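PDB 4EWT: peptidase, M20/M25/M40 family from Staphylococcus aureus, which probably hydrolyses amide bonds of N-acylated amino acids as a manganese-bound, aminoacylase-like metal-dependent amidohydrolase. Local coordinates for residues A[9-15]-A[114-118]; A[19-23]-A[36-40]; A[64-70]-A[123-129]; A[133-138]-A[332-338]; A[172-178]-A[321-327]. All coordinates share one frame; numbering follows the deposited sequence. Where two conformers were deposited one is given.

Contact 1 (A[9-15]-A[114-118]); sequences LKSKEGK and VLAET
Lys-12 NZ is gripped by two groups of segment 114-118. Lys-12 NZ donates to Glu-117 OE1 at 2.9 Å and to Thr-118 OG1 at 3.1 Å. Glu-121, just past the end of helix 105-120, adds a second salt bridge. The Lys-12 chain is extended beyond CG, which carries NZ across the gap, and its CB rests 3.6 Å from Val-114 CG1. The ammonium meets OE1 on the anti side of the carboxylate, 26° out of its plane. The other oxygen, Glu-117 OE2, takes a weak hydrogen bond, part of a salt bridge, from Lys-15 NZ at 3.2 Å and a salt bridge from Lys-47. Thr-118 OG1 both accepts from Lys-12 and donates to Val-114 O at 2.7 Å, which should fix its rotation. Beside these polar groups, Leu-9 CD2 lies 3.6 Å from Thr-118 OG1, and Leu-9 CD1 meets Leu-115 CD1. Lys-12 is the N-cap residue of helix 13-25. The contact is a salt-bridge network laid over apolar helix packing, joining the N-terminal helices to helix 105-120.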
# COMPACT_ATOMS: atom_id res chain seq x y z
N LEU A 9 -13.36 59.35 -1.45
CA LEU A 9 -12.54 58.20 -1.78
C LEU A 9 -12.21 58.16 -3.27
O LEU A 9 -11.05 57.95 -3.64
CB LEU A 9 -13.22 56.89 -1.33
CG LEU A 9 -13.23 56.65 0.19
CD1 LEU A 9 -13.92 55.35 0.50
CD2 LEU A 9 -11.82 56.64 0.78
N LYS A 10 -13.19 58.39 -4.10
CA LYS A 10 -12.92 58.48 -5.52
C LYS A 10 -11.88 59.51 -5.84
O LYS A 10 -11.06 59.28 -6.67
CB LYS A 10 -14.18 58.76 -6.31
CG LYS A 10 -15.17 57.69 -6.22
CD LYS A 10 -16.51 58.14 -6.63
CE LYS A 10 -17.08 57.20 -7.65
NZ LYS A 10 -18.41 57.54 -8.14
N SER A 11 -11.90 60.64 -5.16
CA SER A 11 -10.95 61.73 -5.41
C SER A 11 -9.53 61.43 -4.93
O SER A 11 -8.58 62.11 -5.32
CB SER A 11 -11.46 63.05 -4.80
OG SER A 11 -11.25 63.09 -3.40
N LYS A 12 -9.39 60.41 -4.09
CA LYS A 12 -8.08 60.02 -3.57
C LYS A 12 -7.60 58.70 -4.18
O LYS A 12 -6.65 58.09 -3.67
CB LYS A 12 -8.12 59.89 -2.05
CG LYS A 12 -8.29 61.20 -1.29
CD LYS A 12 -8.54 60.94 0.18
CE LYS A 12 -8.73 62.22 0.96
NZ LYS A 12 -8.92 61.95 2.42
N GLU A 13 -8.24 58.26 -5.27
CA GLU A 13 -7.88 56.97 -5.89
C GLU A 13 -6.42 56.98 -6.31
O GLU A 13 -5.68 56.02 -6.03
CB GLU A 13 -8.79 56.64 -7.08
CG GLU A 13 -8.56 55.23 -7.65
CD GLU A 13 -9.49 54.86 -8.81
OE1 GLU A 13 -10.17 55.75 -9.37
OE2 GLU A 13 -9.53 53.66 -9.17
N GLY A 14 -6.00 58.08 -6.94
CA GLY A 14 -4.61 58.28 -7.39
C GLY A 14 -3.58 58.10 -6.28
O GLY A 14 -2.50 57.55 -6.51
N LYS A 15 -3.93 58.53 -5.09
CA LYS A 15 -3.08 58.42 -3.94
C LYS A 15 -2.92 56.95 -3.48
O LYS A 15 -1.86 56.53 -3.08
CB LYS A 15 -3.65 59.30 -2.83
CG LYS A 15 -2.80 59.51 -1.63
CD LYS A 15 -3.37 60.67 -0.86
CE LYS A 15 -3.27 60.55 0.64
NZ LYS A 15 -2.26 61.37 1.34
N VAL A 114 -5.46 55.31 3.09
CA VAL A 114 -6.28 56.38 2.51
C VAL A 114 -7.71 56.38 3.07
O VAL A 114 -8.30 57.44 3.26
CB VAL A 114 -6.26 56.32 0.95
CG1 VAL A 114 -7.16 57.40 0.35
CG2 VAL A 114 -4.83 56.48 0.43
N LEU A 115 -8.25 55.20 3.36
CA LEU A 115 -9.55 55.13 4.01
C LEU A 115 -9.49 55.69 5.43
O LEU A 115 -10.41 56.39 5.86
CB LEU A 115 -10.06 53.70 4.04
CG LEU A 115 -11.34 53.45 4.86
CD1 LEU A 115 -12.53 54.22 4.32
CD2 LEU A 115 -11.65 51.96 4.89
N ALA A 116 -8.42 55.38 6.15
CA ALA A 116 -8.27 55.82 7.54
C ALA A 116 -8.18 57.35 7.63
O ALA A 116 -8.85 57.97 8.46
CB ALA A 116 -7.07 55.17 8.19
N GLU A 117 -7.36 57.93 6.76
CA GLU A 117 -7.27 59.39 6.59
C GLU A 117 -8.65 59.99 6.35
O GLU A 117 -9.02 60.99 6.97
CB GLU A 117 -6.34 59.71 5.41
CG GLU A 117 -6.35 61.19 4.98
CD GLU A 117 -5.50 61.44 3.74
OE1 GLU A 117 -6.00 62.10 2.80
OE2 GLU A 117 -4.35 60.98 3.70
N THR A 118 -9.40 59.35 5.45
CA THR A 118 -10.74 59.81 5.08
C THR A 118 -11.73 59.71 6.24
O THR A 118 -12.43 60.68 6.52
CB THR A 118 -11.27 59.06 3.86
OG1 THR A 118 -10.32 59.16 2.79
CG2 THR A 118 -12.59 59.65 3.40

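Contact 2 (A[19-23]-A[36-40]); sequences IRRYL and TAKYI
Tyr-39 reaches from helix 34-43 toward helix 13-25. Its CG stands anti to the backbone N (chi1 177°), which sends the ring across the gap between the two segments. Beyond CB, the CD1 side of the ring meets Tyr-22: Tyr-39 CD1 is 3.5 Å from Tyr-22 CE2, and Tyr-39 CE1 is 3.7 Å from Tyr-22 CD2. Tyr-22 CD2 lies over one face of the Tyr-39 ring. The two planes are 20° apart but slid, with centroids 4.9 Å apart, and overlap little. Tyr-39 CD2 touches Leu-23 CD2 at 3.7 Å, met obliquely. That methyl also packs on Thr-36 CG2. At the tip, Tyr-39 OH lies 3.6 Å from Ile-19 CG1. The short segments run nearly antiparallel, at 154°, with axes 12.3 Å apart, so long side chains bridge them. A water lies between Leu-23 O and Thr-36 OG1, its link to the latter weak; the stronger partner of Thr-36 is Glu-28. Direct contact between the segments is therefore apolar and aromatic, with the water link at most a weak addition.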
# COMPACT_ATOMS: atom_id res chain seq x y z
N ILE A 19 0.59 54.95 -3.51
CA ILE A 19 1.05 54.31 -2.27
C ILE A 19 1.27 52.79 -2.43
O ILE A 19 2.25 52.26 -1.90
CB ILE A 19 0.12 54.63 -1.07
CG1 ILE A 19 0.29 56.11 -0.66
CG2 ILE A 19 0.42 53.71 0.11
CD1 ILE A 19 -0.83 56.65 0.24
N ARG A 20 0.42 52.13 -3.17
CA ARG A 20 0.60 50.72 -3.35
C ARG A 20 1.94 50.45 -4.04
O ARG A 20 2.71 49.64 -3.63
CB ARG A 20 -0.50 50.16 -4.20
CG ARG A 20 0.07 49.44 -5.38
CD ARG A 20 -0.81 48.35 -5.86
NE ARG A 20 -0.08 47.11 -6.05
CZ ARG A 20 0.12 46.51 -7.21
NH1 ARG A 20 -0.33 47.03 -8.31
NH2 ARG A 20 0.80 45.39 -7.26
N ARG A 21 2.19 51.23 -5.07
CA ARG A 21 3.37 51.09 -5.90
C ARG A 21 4.67 51.32 -5.13
O ARG A 21 5.62 50.56 -5.29
CB ARG A 21 3.28 52.03 -7.10
CG ARG A 21 2.15 51.64 -8.04
CD ARG A 21 2.10 52.50 -9.28
NE ARG A 21 0.97 52.11 -10.11
CZ ARG A 21 0.79 52.46 -11.37
NH1 ARG A 21 1.69 53.22 -11.99
NH2 ARG A 21 -0.28 52.04 -12.03
N TYR A 22 4.69 52.36 -4.30
CA TYR A 22 5.83 52.58 -3.41
C TYR A 22 6.06 51.37 -2.48
O TYR A 22 7.20 50.93 -2.31
CB TYR A 22 5.67 53.86 -2.59
CG TYR A 22 6.82 54.04 -1.62
CD1 TYR A 22 8.00 54.68 -2.02
CD2 TYR A 22 6.75 53.52 -0.32
CE1 TYR A 22 9.07 54.82 -1.13
CE2 TYR A 22 7.82 53.65 0.56
CZ TYR A 22 8.97 54.30 0.15
OH TYR A 22 10.01 54.43 1.04
N LEU A 23 4.99 50.86 -1.89
CA LEU A 23 5.10 49.72 -0.97
C LEU A 23 5.46 48.42 -1.70
O LEU A 23 6.18 47.58 -1.15
CB LEU A 23 3.80 49.52 -0.19
CG LEU A 23 3.42 50.57 0.85
CD1 LEU A 23 1.97 50.36 1.26
CD2 LEU A 23 4.35 50.53 2.05
N THR A 36 8.62 49.26 6.32
CA THR A 36 7.18 49.31 6.06
C THR A 36 6.43 49.84 7.28
O THR A 36 5.61 50.76 7.15
CB THR A 36 6.62 47.94 5.62
OG1 THR A 36 7.54 47.32 4.71
CG2 THR A 36 5.26 48.09 4.94
N ALA A 37 6.73 49.30 8.46
CA ALA A 37 6.13 49.76 9.72
C ALA A 37 6.41 51.25 9.99
O ALA A 37 5.54 51.96 10.48
CB ALA A 37 6.60 48.92 10.89
N LYS A 38 7.63 51.70 9.69
CA LYS A 38 7.99 53.11 9.84
C LYS A 38 7.25 54.01 8.85
O LYS A 38 6.83 55.11 9.22
CB LYS A 38 9.50 53.32 9.72
CG LYS A 38 10.24 53.23 11.05
CD LYS A 38 11.77 53.31 10.88
CE LYS A 38 12.22 54.66 10.35
NZ LYS A 38 13.69 54.89 10.57
N TYR A 39 7.08 53.54 7.62
CA TYR A 39 6.34 54.27 6.59
C TYR A 39 4.86 54.47 6.94
O TYR A 39 4.28 55.52 6.66
CB TYR A 39 6.46 53.55 5.24
CG TYR A 39 5.66 54.18 4.12
CD1 TYR A 39 6.22 55.17 3.32
CD2 TYR A 39 4.35 53.78 3.87
CE1 TYR A 39 5.49 55.75 2.29
CE2 TYR A 39 3.62 54.35 2.84
CZ TYR A 39 4.19 55.33 2.05
OH TYR A 39 3.46 55.89 1.04
N ILE A 40 4.25 53.45 7.55
CA ILE A 40 2.85 53.49 7.96
C ILE A 40 2.64 54.48 9.11
O ILE A 40 1.71 55.29 9.06
CB ILE A 40 2.33 52.06 8.33
CG1 ILE A 40 2.23 51.18 7.08
CG2 ILE A 40 0.97 52.13 9.03
CD1 ILE A 40 2.20 49.68 7.37
O HOH W 1 6.08 47.47 1.74

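Contact 3 (A[64-70]-A[123-129]); sequences IDSGKPG and KDSFTGK
Lys-68 and Lys-123 reach across to backbone carbonyls of the other segment. The Lys-68 chain bends at chi3 (-75°), which brings Lys-68 NZ to Phe-126 O at 2.7 Å and Lys-123 O at 2.9 Å. The second of these bonds lies in the carbonyl plane. Lys-123 is extended instead. Its CD and CE pass beside Asp-65 O, and its NZ makes only a weak bond to that oxygen; Asp-48 gives it a salt bridge. The side chains of Ile-64 and Phe-126 cross at about a right angle, with Ile-64 CG2 at the ring edge, 4.0 Å from Phe-126 CZ. Ser-66 CB packs obliquely on the same ring, 3.7 Å from Phe-126 CE1.

Gly-128 O is held by two donors of one residue. Ser-66 N approaches nearly along the C=O axis, and Ser-66 OG comes in from a tilted direction, 3.1 Å from Gly-128 O. Ser-66 OG also accepts from Lys-68 N, closing an ST turn. Asp-65 OD1 accepts from Gly-67 N at 2.9 Å in an Asx turn. These turns shape the loop that follows strand 60-65. Gly-128 N in turn donates to Lys-68 O, 3.0 Å away.

Asp-65 and Lys-129 form an antiparallel non-hydrogen-bonded pair. Their side chains cross at a slant, Lys-129 CG coming 3.8 Å from Asp-65 CG. Segment 123-129 follows helix 105-120 and leads into strand 129-135, which joins strand 60-65 in the mixed sheet beside the end of the modelled chain at Leu-388 and Lys-389.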
# COMPACT_ATOMS: atom_id res chain seq x y z
N ILE A 64 -9.22 55.99 15.66
CA ILE A 64 -9.99 57.12 15.17
C ILE A 64 -11.21 57.25 16.08
O ILE A 64 -12.23 56.57 15.87
CB ILE A 64 -10.45 56.93 13.71
CG1 ILE A 64 -9.31 56.43 12.82
CG2 ILE A 64 -11.06 58.22 13.16
CD1 ILE A 64 -9.75 55.93 11.45
N ASP A 65 -11.10 58.09 17.11
CA ASP A 65 -12.18 58.30 18.06
C ASP A 65 -13.04 59.47 17.58
O ASP A 65 -12.53 60.57 17.37
CB ASP A 65 -11.63 58.56 19.46
CG ASP A 65 -12.71 58.51 20.56
OD1 ASP A 65 -13.92 58.55 20.25
OD2 ASP A 65 -12.34 58.44 21.75
N SER A 66 -14.33 59.22 17.42
CA SER A 66 -15.26 60.26 16.98
C SER A 66 -15.45 61.35 18.04
O SER A 66 -15.93 62.45 17.73
CB SER A 66 -16.61 59.64 16.63
OG SER A 66 -17.31 59.29 17.81
N GLY A 67 -15.08 61.04 19.28
CA GLY A 67 -15.27 61.93 20.41
C GLY A 67 -16.55 61.61 21.17
O GLY A 67 -16.78 62.13 22.26
N LYS A 68 -17.37 60.75 20.58
CA LYS A 68 -18.69 60.42 21.11
C LYS A 68 -18.76 58.94 21.50
O LYS A 68 -18.03 58.12 20.93
CB LYS A 68 -19.78 60.78 20.09
CG LYS A 68 -19.88 62.28 19.77
CD LYS A 68 -20.43 62.55 18.36
CE LYS A 68 -19.38 62.26 17.28
NZ LYS A 68 -19.94 62.34 15.90
N PRO A 69 -19.63 58.59 22.48
CA PRO A 69 -19.71 57.21 22.95
C PRO A 69 -20.33 56.28 21.90
O PRO A 69 -21.21 56.70 21.14
CB PRO A 69 -20.63 57.31 24.17
CG PRO A 69 -20.68 58.77 24.52
CD PRO A 69 -20.54 59.48 23.23
N GLY A 70 -19.86 55.04 21.86
CA GLY A 70 -20.36 54.07 20.91
C GLY A 70 -19.52 52.82 20.76
O GLY A 70 -18.52 52.61 21.47
N LYS A 123 -15.29 62.51 11.48
CA LYS A 123 -15.68 62.19 12.85
C LYS A 123 -17.09 62.70 13.18
O LYS A 123 -17.73 62.19 14.10
CB LYS A 123 -14.66 62.72 13.86
CG LYS A 123 -13.30 62.04 13.77
CD LYS A 123 -12.36 62.59 14.82
CE LYS A 123 -11.01 61.88 14.79
NZ LYS A 123 -10.15 62.34 15.91
N ASP A 124 -17.58 63.62 12.38
CA ASP A 124 -18.90 64.25 12.55
C ASP A 124 -19.96 63.33 11.93
O ASP A 124 -21.11 63.64 11.96
CB ASP A 124 -19.01 65.61 11.83
CG ASP A 124 -18.21 66.71 12.52
OD1 ASP A 124 -17.70 66.49 13.64
OD2 ASP A 124 -18.10 67.81 11.93
N SER A 125 -19.54 62.22 11.36
CA SER A 125 -20.47 61.29 10.70
C SER A 125 -20.62 59.91 11.36
O SER A 125 -21.32 59.04 10.83
CB SER A 125 -20.10 61.12 9.22
OG SER A 125 -20.20 62.35 8.54
N PHE A 126 -19.95 59.70 12.49
CA PHE A 126 -20.13 58.45 13.25
C PHE A 126 -19.91 58.64 14.74
O PHE A 126 -19.55 59.73 15.19
CB PHE A 126 -19.26 57.30 12.69
CG PHE A 126 -17.77 57.55 12.76
CD1 PHE A 126 -17.03 57.07 13.84
CD2 PHE A 126 -17.11 58.23 11.73
CE1 PHE A 126 -15.65 57.29 13.90
CE2 PHE A 126 -15.73 58.45 11.78
CZ PHE A 126 -15.00 57.98 12.87
N THR A 127 -20.16 57.57 15.50
CA THR A 127 -19.93 57.55 16.94
C THR A 127 -19.02 56.38 17.29
O THR A 127 -18.78 55.50 16.47
CB THR A 127 -21.25 57.40 17.72
OG1 THR A 127 -21.86 56.15 17.39
CG2 THR A 127 -22.21 58.54 17.39
N GLY A 128 -18.52 56.37 18.53
CA GLY A 128 -17.59 55.34 18.97
C GLY A 128 -16.24 55.49 18.29
O GLY A 128 -15.78 56.61 18.07
N LYS A 129 -15.62 54.37 17.95
CA LYS A 129 -14.26 54.36 17.45
C LYS A 129 -14.05 53.39 16.29
O LYS A 129 -14.70 52.34 16.21
CB LYS A 129 -13.28 53.96 18.55
CG LYS A 129 -13.19 54.88 19.75
CD LYS A 129 -12.28 54.25 20.80
CE LYS A 129 -12.59 54.75 22.20
NZ LYS A 129 -12.14 53.75 23.20

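Contact 4 (A[133-138]-A[332-338]); sequences IHQPAE and SEDFAYY
Gln-135, at the end of strand 129-135, meets the loop leading into helix 335-341 beside the two-metal site of this M20-family enzyme. Gln-135 NE2 donates to Asp-334 OD1 at 2.8 Å. That oxygen uses its syn lone pair and lies in the amide plane, although the carboxylate is turned 53° from the amide. Gln-135 NE2 also donates to Pro-136 O at 3.3 Å. Both bonds should limit rotation of the amide. Gln-135 OE1 accepts from Arg-76; Tyr-338 OH also lies 2.4 Å from Gln-135 OE1, so short that its exact geometry is doubtful. Arg-76 further bridges Asp-334 OD1 and Glu-333 OE2, which should offset the negative charge gathered here. Asp-334 OD2 accepts from Ala-145 N. Glu-333 OE2 makes a capping bond, accepting from Phe-335 N at 3.1 Å, where the turn leads into helix 335-341.

The Glu-138 side chain lies about 4 Å from a manganese ion. It bends at chi2 (-79°), which carries its carboxylate toward Glu-333. Glu-138 OE2 and Glu-333 OE2, two acceptors that are not bonded, lie 3.4 Å apart. Glu-138 OE2 accepts from Asp-334 N at 3.2 Å through its anti lone pair.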
# COMPACT_ATOMS: atom_id res chain seq x y z
N ILE A 133 -6.08 48.33 12.19
CA ILE A 133 -5.01 47.41 12.53
C ILE A 133 -4.10 47.21 11.32
O ILE A 133 -4.51 46.62 10.32
CB ILE A 133 -5.57 46.03 13.00
CG1 ILE A 133 -6.42 46.19 14.27
CG2 ILE A 133 -4.45 45.01 13.23
CD1 ILE A 133 -7.22 44.94 14.64
N HIS A 134 -2.88 47.72 11.41
CA HIS A 134 -1.86 47.46 10.40
C HIS A 134 -0.97 46.33 10.93
O HIS A 134 -0.18 46.54 11.86
CB HIS A 134 -1.05 48.72 10.08
CG HIS A 134 -1.80 49.73 9.26
ND1 HIS A 134 -2.28 50.91 9.79
CD2 HIS A 134 -2.13 49.74 7.95
CE1 HIS A 134 -2.88 51.60 8.84
NE2 HIS A 134 -2.81 50.91 7.71
N GLN A 135 -1.11 45.15 10.34
CA GLN A 135 -0.52 43.92 10.88
C GLN A 135 0.69 43.43 10.08
O GLN A 135 0.62 43.28 8.87
CB GLN A 135 -1.58 42.81 10.94
CG GLN A 135 -1.16 41.56 11.71
CD GLN A 135 -1.93 40.33 11.27
OE1 GLN A 135 -3.14 40.24 11.46
NE2 GLN A 135 -1.22 39.38 10.68
N PRO A 136 1.82 43.17 10.78
CA PRO A 136 2.96 42.51 10.16
C PRO A 136 2.82 40.99 10.25
O PRO A 136 1.87 40.48 10.85
CB PRO A 136 4.12 42.96 11.05
CG PRO A 136 3.52 43.07 12.40
CD PRO A 136 2.12 43.60 12.16
N ALA A 137 3.77 40.28 9.65
CA ALA A 137 4.02 38.87 9.96
C ALA A 137 2.85 37.91 9.74
O ALA A 137 2.77 36.87 10.38
CB ALA A 137 4.56 38.74 11.40
N GLU A 138 1.94 38.25 8.82
CA GLU A 138 0.80 37.38 8.52
C GLU A 138 1.23 36.04 7.91
O GLU A 138 0.64 35.01 8.19
CB GLU A 138 -0.19 38.11 7.58
CG GLU A 138 -1.52 37.38 7.32
CD GLU A 138 -1.42 36.25 6.30
OE1 GLU A 138 -0.61 36.37 5.34
OE2 GLU A 138 -2.15 35.24 6.46
N SER A 332 -4.58 29.29 4.18
CA SER A 332 -4.82 29.65 5.57
C SER A 332 -4.49 31.13 5.71
O SER A 332 -3.80 31.70 4.87
CB SER A 332 -4.02 28.77 6.53
OG SER A 332 -2.82 29.43 6.91
N GLU A 333 -5.02 31.74 6.76
CA GLU A 333 -4.98 33.17 6.92
C GLU A 333 -4.98 33.45 8.42
O GLU A 333 -5.82 32.91 9.15
CB GLU A 333 -6.22 33.78 6.23
CG GLU A 333 -6.57 35.21 6.58
CD GLU A 333 -5.49 36.19 6.22
OE1 GLU A 333 -5.10 36.22 5.04
OE2 GLU A 333 -5.04 36.93 7.13
N ASP A 334 -4.04 34.27 8.90
CA ASP A 334 -3.97 34.51 10.34
C ASP A 334 -5.01 35.49 10.90
O ASP A 334 -5.14 35.64 12.11
CB ASP A 334 -2.53 34.73 10.85
CG ASP A 334 -2.15 36.19 10.99
OD1 ASP A 334 -2.83 37.07 10.43
OD2 ASP A 334 -1.13 36.44 11.68
N PHE A 335 -5.77 36.11 10.00
CA PHE A 335 -6.99 36.82 10.40
C PHE A 335 -7.87 35.91 11.25
O PHE A 335 -8.66 36.39 12.07
CB PHE A 335 -7.77 37.30 9.17
CG PHE A 335 -8.96 38.17 9.51
CD1 PHE A 335 -8.82 39.55 9.60
CD2 PHE A 335 -10.22 37.60 9.71
CE1 PHE A 335 -9.90 40.36 9.91
CE2 PHE A 335 -11.31 38.39 10.02
CZ PHE A 335 -11.15 39.79 10.12
N ALA A 336 -7.73 34.60 11.05
CA ALA A 336 -8.52 33.61 11.78
C ALA A 336 -8.39 33.73 13.29
O ALA A 336 -9.31 33.38 14.02
CB ALA A 336 -8.16 32.22 11.33
N TYR A 337 -7.23 34.22 13.74
CA TYR A 337 -7.01 34.52 15.16
C TYR A 337 -7.90 35.63 15.68
O TYR A 337 -8.43 35.51 16.78
CB TYR A 337 -5.54 34.86 15.43
CG TYR A 337 -4.62 33.65 15.47
CD1 TYR A 337 -4.78 32.66 16.44
CD2 TYR A 337 -3.58 33.51 14.56
CE1 TYR A 337 -3.93 31.55 16.48
CE2 TYR A 337 -2.73 32.43 14.59
CZ TYR A 337 -2.91 31.45 15.55
OH TYR A 337 -2.06 30.38 15.57
N TYR A 338 -8.08 36.71 14.91
CA TYR A 338 -9.07 37.75 15.26
C TYR A 338 -10.46 37.14 15.30
O TYR A 338 -11.22 37.38 16.24
CB TYR A 338 -9.09 38.90 14.25
CG TYR A 338 -7.76 39.55 14.00
CD1 TYR A 338 -7.16 40.32 14.99
CD2 TYR A 338 -7.11 39.39 12.79
CE1 TYR A 338 -5.94 40.90 14.78
CE2 TYR A 338 -5.89 39.98 12.56
CZ TYR A 338 -5.31 40.74 13.57
OH TYR A 338 -4.09 41.34 13.37

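Contact 5 (A[172-178]-A[321-327]); sequences GKVYYRP and FGVEMCE
Strands 173-176 and 322-325 pair in parallel at one edge of the mixed sheet, the axes of these short segments 25° apart. Val-174 N donates to Gly-322 O at 2.9 Å, and Val-174 O accepts from Glu-324 N. Tyr-176 continues the pattern, with its N bonded to Glu-324 O and its O to Cys-326 N at 2.9 Å. On one face, Tyr-175 CD1 lies 3.9 Å from Glu-324 CG, the two side chains side by side. Lys-173 NZ reaches Glu-324 OE1 in a weak 3.3 Å salt bridge. On the other face, Val-174 CG2 touches Val-323 CG2 and Phe-321 CE1; helix 372-386 covers Val-174 and Phe-321. Within this alpha/beta fold, strand 322-325 is the outermost strand of the chain's sheet, and strand 344-350 flanks 173-176 on the far side. The Tyr-176 CG sits between the backbone N and carbonyl carbon (chi1 79°), which lays the ring across Met-325. Met-325 CA lies over one face, and Met-325 SD makes an oblique Met-aromatic contact, 4.8 Å from the Tyr-176 ring centroid. Met-325 also packs on Met-325 of the second subunit.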
# COMPACT_ATOMS: atom_id res chain seq x y z
N GLY A 172 -14.78 44.08 -10.04
CA GLY A 172 -16.09 44.69 -10.21
C GLY A 172 -17.08 44.30 -9.13
O GLY A 172 -18.23 44.75 -9.15
N LYS A 173 -16.64 43.45 -8.20
CA LYS A 173 -17.48 43.07 -7.05
C LYS A 173 -16.72 42.55 -5.83
O LYS A 173 -15.54 42.24 -5.89
CB LYS A 173 -18.59 42.09 -7.46
CG LYS A 173 -18.21 41.01 -8.43
CD LYS A 173 -19.47 40.42 -9.04
CE LYS A 173 -19.15 39.54 -10.24
NZ LYS A 173 -20.34 39.39 -11.10
N VAL A 174 -17.44 42.49 -4.71
CA VAL A 174 -16.93 41.98 -3.44
C VAL A 174 -17.64 40.68 -3.07
O VAL A 174 -18.82 40.50 -3.41
CB VAL A 174 -17.07 43.00 -2.28
CG1 VAL A 174 -16.09 44.15 -2.45
CG2 VAL A 174 -18.50 43.52 -2.15
N TYR A 175 -16.93 39.81 -2.37
CA TYR A 175 -17.40 38.45 -2.09
C TYR A 175 -17.39 38.12 -0.60
O TYR A 175 -16.52 38.59 0.15
CB TYR A 175 -16.57 37.43 -2.87
CG TYR A 175 -16.47 37.73 -4.36
CD1 TYR A 175 -17.43 37.25 -5.25
CD2 TYR A 175 -15.42 38.49 -4.86
CE1 TYR A 175 -17.34 37.51 -6.62
CE2 TYR A 175 -15.32 38.77 -6.22
CZ TYR A 175 -16.28 38.28 -7.10
OH TYR A 175 -16.16 38.56 -8.45
N TYR A 176 -18.36 37.32 -0.18
CA TYR A 176 -18.57 36.98 1.23
C TYR A 176 -19.11 35.55 1.44
O TYR A 176 -19.69 34.96 0.52
CB TYR A 176 -19.52 37.98 1.88
CG TYR A 176 -21.00 37.74 1.59
CD1 TYR A 176 -21.82 37.11 2.52
CD2 TYR A 176 -21.57 38.16 0.39
CE1 TYR A 176 -23.18 36.90 2.26
CE2 TYR A 176 -22.93 37.96 0.12
CZ TYR A 176 -23.73 37.32 1.06
OH TYR A 176 -25.08 37.12 0.79
N ARG A 177 -18.99 35.07 2.66
CA ARG A 177 -19.50 33.78 3.09
C ARG A 177 -19.48 33.64 4.61
O ARG A 177 -18.46 33.76 5.21
CB ARG A 177 -18.68 32.66 2.46
CG ARG A 177 -19.09 31.33 2.93
CD ARG A 177 -18.30 30.27 2.31
NE ARG A 177 -19.15 29.16 2.01
CZ ARG A 177 -19.43 28.23 2.88
NH1 ARG A 177 -18.91 28.25 4.09
NH2 ARG A 177 -20.22 27.26 2.53
N PRO A 178 -20.61 33.39 5.22
CA PRO A 178 -20.63 33.21 6.68
C PRO A 178 -20.07 31.85 7.05
O PRO A 178 -19.96 30.97 6.19
CB PRO A 178 -22.13 33.27 7.03
CG PRO A 178 -22.83 32.81 5.79
CD PRO A 178 -21.97 33.29 4.63
N PHE A 321 -20.27 48.60 -7.40
CA PHE A 321 -19.82 47.20 -7.43
C PHE A 321 -20.86 46.24 -6.83
O PHE A 321 -21.61 46.61 -5.92
CB PHE A 321 -18.45 47.04 -6.73
CG PHE A 321 -18.40 47.58 -5.32
CD1 PHE A 321 -18.83 46.81 -4.24
CD2 PHE A 321 -17.91 48.86 -5.08
CE1 PHE A 321 -18.79 47.30 -2.94
CE2 PHE A 321 -17.85 49.36 -3.78
CZ PHE A 321 -18.30 48.59 -2.71
N GLY A 322 -20.88 45.02 -7.35
CA GLY A 322 -21.80 43.99 -6.88
C GLY A 322 -21.34 43.29 -5.62
O GLY A 322 -20.16 43.37 -5.25
N VAL A 323 -22.27 42.63 -4.94
CA VAL A 323 -21.97 41.89 -3.72
C VAL A 323 -22.62 40.52 -3.83
O VAL A 323 -23.83 40.43 -4.05
CB VAL A 323 -22.52 42.59 -2.45
CG1 VAL A 323 -21.94 41.96 -1.19
CG2 VAL A 323 -22.21 44.08 -2.48
N GLU A 324 -21.83 39.46 -3.68
CA GLU A 324 -22.37 38.09 -3.78
C GLU A 324 -21.61 37.02 -3.00
O GLU A 324 -20.43 37.18 -2.67
CB GLU A 324 -22.54 37.67 -5.25
CG GLU A 324 -21.26 37.69 -6.08
CD GLU A 324 -21.45 37.05 -7.44
OE1 GLU A 324 -21.52 37.79 -8.44
OE2 GLU A 324 -21.54 35.81 -7.50
N MET A 325 -22.32 35.93 -2.72
CA MET A 325 -21.79 34.78 -2.00
C MET A 325 -20.65 34.12 -2.76
O MET A 325 -20.63 34.13 -3.99
CB MET A 325 -22.91 33.76 -1.77
CG MET A 325 -23.74 34.01 -0.53
SD MET A 325 -23.35 32.82 0.78
CE MET A 325 -24.66 33.21 1.95
N CYS A 326 -19.70 33.56 -2.02
CA CYS A 326 -18.60 32.82 -2.62
C CYS A 326 -18.33 31.50 -1.91
O CYS A 326 -18.84 31.25 -0.82
CB CYS A 326 -17.33 33.69 -2.70
SG CYS A 326 -16.46 33.98 -1.15
N GLU A 327 -17.52 30.66 -2.56
CA GLU A 327 -17.09 29.39 -1.98
C GLU A 327 -15.97 29.62 -0.96
O GLU A 327 -15.35 30.69 -0.97
CB GLU A 327 -16.61 28.45 -3.09
CG GLU A 327 -17.70 28.04 -4.09
CD GLU A 327 -18.71 27.04 -3.53
OE1 GLU A 327 -18.43 26.38 -2.51
OE2 GLU A 327 -19.79 26.90 -4.14

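From the N terminus, contact 1 joins the first two helices to helix 105-120, across 98 intervening residues. Contact 2 is nested inside that loop and shares helix 13-25; the two touch where Val-114 CG2 packs on Ile-19 CD1 at 4.0 Å. Contact 3 crosses contact 1, since its segments alternate with those of contact 1 along the chain. It closes where strand 129-135 begins. Contact 4 opens further along that strand and spans 193 residues to reach helix 335-341. It also touches contact 2 through Ile-40 and His-134. Contact 5 is nested within contact 4. Contacts 3, 4 and 5 all reach the mixed sheet, while contacts 1 and 2 tie together helices.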